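PDB 2CIU: mitochondrial import inner membrane translocase subunit TIM21 from Saccharomyces cerevisiae, which helps translocate presequence-carrying proteins across the mitochondrial inner membrane as part of the TIM23 complex, keeping that complex in close contact with TOM. Local coordinates for residues Arg114-Leu117 and Ile118-Leu122. Numbering follows the deposited sequence.
Sequences RYYL and IKPKL
Tyr116 overlaps the aliphatic stem of Lys119, three residues further along the same chain. Its CB lies 3.6 Å from Lys119 CG, and its ring carbon CG is the next atom to approach that methylene, so the touching is done at the root of the tyrosine. The two side chains cross at about a right angle. Lys119 has its CG beside the backbone N (chi1 -76°) and runs fully extended from there, which carries CE past Tyr116 CB at a distance of 4.2 Å. On the tyrosine, CD1 stands 4.4 Å from Pro120 CD, a looser apolar touch that reaches the ring obliquely. Near the plane of the same ring, at its edge, sits the carbonyl oxygen of Ile118, 3.8 Å from Tyr116 CD1; Asn104 ND2 donates a hydrogen bond to that oxygen, and the same asparagine touches the side chains of Tyr116 and Pro120.

Leu117 and Ile118 form a classic beta bulge, evidenced by backbone hydrogen bonds that pair both residues with the single residue Met105 on strand 101-108. The backbone of Leu117 (psi -35°) departs from extended geometry, and the chain turns a corner here, at the edge of the curved antiparallel sheet of this intermembrane-space domain, whose family belongs to the NTF2 clan. With successive side chains no longer alternating regularly, Leu117 and Ile118 both reach helix 6-20, touching Val18 and Met17 respectively, whereas Tyr116 meets the ring of Tyr106 on the neighbouring strand with the two planes inclined at about 50°. The mutual apolar contact of Leu117 and Ile118 is modest, 4.4 Å between Leu117 CB and Ile118 CG1.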
ATOM      1  N   ARG A 114     -12.572  -2.381  -2.571  1.00 14.85           N
ATOM      2  CA  ARG A 114     -11.335  -2.273  -1.814  1.00 14.67           C
ATOM      3  C   ARG A 114     -10.789  -3.678  -1.606  1.00 15.93           C
ATOM      4  O   ARG A 114     -11.516  -4.580  -1.178  1.00 20.02           O
ATOM      5  CB  ARG A 114     -11.601  -1.603  -0.462  1.00 12.92           C
ATOM      6  CG  ARG A 114     -10.444  -1.660   0.493  1.00 15.66           C
ATOM      7  CD  ARG A 114     -10.704  -0.719   1.657  1.00 12.55           C
ATOM      8  NE  ARG A 114     -10.714   0.675   1.219  1.00 13.61           N
ATOM      9  CZ  ARG A 114     -11.012   1.699   2.015  1.00 13.34           C
ATOM     10  NH1 ARG A 114     -11.338   1.471   3.285  1.00 13.75           N
ATOM     11  NH2 ARG A 114     -10.951   2.937   1.554  1.00 14.58           N
ATOM     12  N   TYR A 115      -9.503  -3.862  -1.900  1.00 12.79           N
ATOM     13  CA  TYR A 115      -8.868  -5.163  -1.783  1.00 13.13           C
ATOM     14  C   TYR A 115      -7.883  -5.244  -0.628  1.00 15.04           C
ATOM     15  O   TYR A 115      -6.891  -4.517  -0.593  1.00 16.37           O
ATOM     16  CB  TYR A 115      -8.144  -5.487  -3.096  1.00 13.87           C
ATOM     17  CG  TYR A 115      -7.701  -6.915  -3.213  1.00 16.42           C
ATOM     18  CD1 TYR A 115      -8.436  -7.828  -3.969  1.00 21.39           C
ATOM     19  CD2 TYR A 115      -6.561  -7.366  -2.555  1.00 15.77           C
ATOM     20  CE1 TYR A 115      -8.042  -9.159  -4.060  1.00 22.01           C
ATOM     21  CE2 TYR A 115      -6.157  -8.692  -2.644  1.00 19.97           C
ATOM     22  CZ  TYR A 115      -6.901  -9.579  -3.395  1.00 21.30           C
ATOM     23  OH  TYR A 115      -6.497 -10.891  -3.470  1.00 22.28           O
ATOM     24  N   TYR A 116      -8.148  -6.131   0.323  1.00 14.05           N
ATOM     25  CA  TYR A 116      -7.248  -6.280   1.458  1.00 14.51           C
ATOM     26  C   TYR A 116      -6.162  -7.322   1.241  1.00 17.79           C
ATOM     27  O   TYR A 116      -6.447  -8.494   0.998  1.00 20.67           O
ATOM     28  CB  TYR A 116      -8.040  -6.646   2.723  1.00 13.61           C
ATOM     29  CG  TYR A 116      -8.726  -5.464   3.366  1.00 14.58           C
ATOM     30  CD1 TYR A 116      -8.127  -4.792   4.430  1.00 15.44           C
ATOM     31  CD2 TYR A 116      -9.943  -4.986   2.880  1.00 16.95           C
ATOM     32  CE1 TYR A 116      -8.722  -3.666   4.997  1.00 14.79           C
ATOM     33  CE2 TYR A 116     -10.551  -3.857   3.442  1.00 20.18           C
ATOM     34  CZ  TYR A 116      -9.929  -3.205   4.497  1.00 16.50           C
ATOM     35  OH  TYR A 116     -10.494  -2.070   5.032  1.00 22.65           O
ATOM     36  N   LEU A 117      -4.914  -6.883   1.306  1.00 14.24           N
ATOM     37  CA  LEU A 117      -3.780  -7.787   1.192  1.00 14.94           C
ATOM     38  C   LEU A 117      -3.536  -8.356   2.581  1.00 18.24           C
ATOM     39  O   LEU A 117      -3.154  -9.511   2.740  1.00 18.88           O
ATOM     40  CB  LEU A 117      -2.532  -7.048   0.710  1.00 19.16           C
ATOM     41  CG  LEU A 117      -2.521  -6.663  -0.772  1.00 20.96           C
ATOM     42  CD1 LEU A 117      -1.276  -5.833  -1.079  1.00 23.78           C
ATOM     43  CD2 LEU A 117      -2.552  -7.922  -1.625  1.00 28.01           C
ATOM     44  N   ILE A 118      -3.756  -7.525   3.593  1.00 16.20           N
ATOM     45  CA  ILE A 118      -3.576  -7.954   4.969  1.00 17.54           C
ATOM     46  C   ILE A 118      -4.779  -7.470   5.751  1.00 18.23           C
ATOM     47  O   ILE A 118      -4.989  -6.266   5.900  1.00 15.65           O
ATOM     48  CB  ILE A 118      -2.276  -7.377   5.567  1.00 21.76           C
ATOM     49  CG1 ILE A 118      -1.082  -7.956   4.799  1.00 25.03           C
ATOM     50  CG2 ILE A 118      -2.183  -7.706   7.058  1.00 21.41           C
ATOM     51  CD1 ILE A 118       0.257  -7.440   5.224  1.00 30.43           C
ATOM     52  N   LYS A 119      -5.591  -8.417   6.209  1.00 20.07           N
ATOM     53  CA  LYS A 119      -6.777  -8.083   6.984  1.00 25.91           C
ATOM     54  C   LYS A 119      -6.403  -8.040   8.451  1.00 24.18           C
ATOM     55  O   LYS A 119      -5.771  -8.960   8.972  1.00 24.28           O
ATOM     56  CB  LYS A 119      -7.880  -9.116   6.754  1.00 27.61           C
ATOM     57  CG  LYS A 119      -8.582  -8.968   5.417  1.00 35.22           C
ATOM     58  CD  LYS A 119      -9.684 -10.001   5.267  1.00 39.78           C
ATOM     59  CE  LYS A 119     -10.422  -9.831   3.953  1.00 38.29           C
ATOM     60  NZ  LYS A 119     -11.530 -10.819   3.810  1.00 43.90           N
ATOM     61  N   PRO A 120      -6.795  -6.963   9.142  1.00 24.01           N
ATOM     62  CA  PRO A 120      -6.486  -6.803  10.563  1.00 22.27           C
ATOM     63  C   PRO A 120      -7.017  -7.934  11.434  1.00 22.41           C
ATOM     64  O   PRO A 120      -8.021  -8.577  11.102  1.00 23.01           O
ATOM     65  CB  PRO A 120      -7.135  -5.464  10.909  1.00 24.07           C
ATOM     66  CG  PRO A 120      -7.127  -4.727   9.608  1.00 26.83           C
ATOM     67  CD  PRO A 120      -7.541  -5.798   8.638  1.00 26.76           C
ATOM     68  N   LYS A 121      -6.335  -8.174  12.548  1.00 22.93           N
ATOM     69  CA  LYS A 121      -6.751  -9.207  13.490  1.00 24.42           C
ATOM     70  C   LYS A 121      -8.114  -8.792  14.040  1.00 23.52           C
ATOM     71  O   LYS A 121      -8.990  -9.631  14.244  1.00 21.73           O
ATOM     72  CB  LYS A 121      -5.743  -9.327  14.630  1.00 26.68           C
ATOM     73  CG  LYS A 121      -5.980 -10.522  15.549  1.00 32.42           C
ATOM     74  CD  LYS A 121      -4.923 -10.588  16.647  1.00 37.80           C
ATOM     75  CE  LYS A 121      -5.133 -11.790  17.551  1.00 40.53           C
ATOM     76  NZ  LYS A 121      -4.131 -11.845  18.655  1.00 45.19           N
ATOM     77  N   LEU A 122      -8.268  -7.491  14.288  1.00 21.32           N
ATOM     78  CA  LEU A 122      -9.522  -6.928  14.783  1.00 25.53           C
ATOM     79  C   LEU A 122     -10.363  -6.682  13.548  1.00 27.45           C
ATOM     80  O   LEU A 122     -10.143  -5.709  12.825  1.00 27.40           O
ATOM     81  CB  LEU A 122      -9.273  -5.599  15.497  1.00 29.93           C
ATOM     82  CG  LEU A 122      -8.969  -5.637  16.990  1.00 34.60           C
ATOM     83  CD1 LEU A 122      -8.592  -4.242  17.461  1.00 32.95           C
ATOM     84  CD2 LEU A 122     -10.191  -6.147  17.749  1.00 37.79           C
TER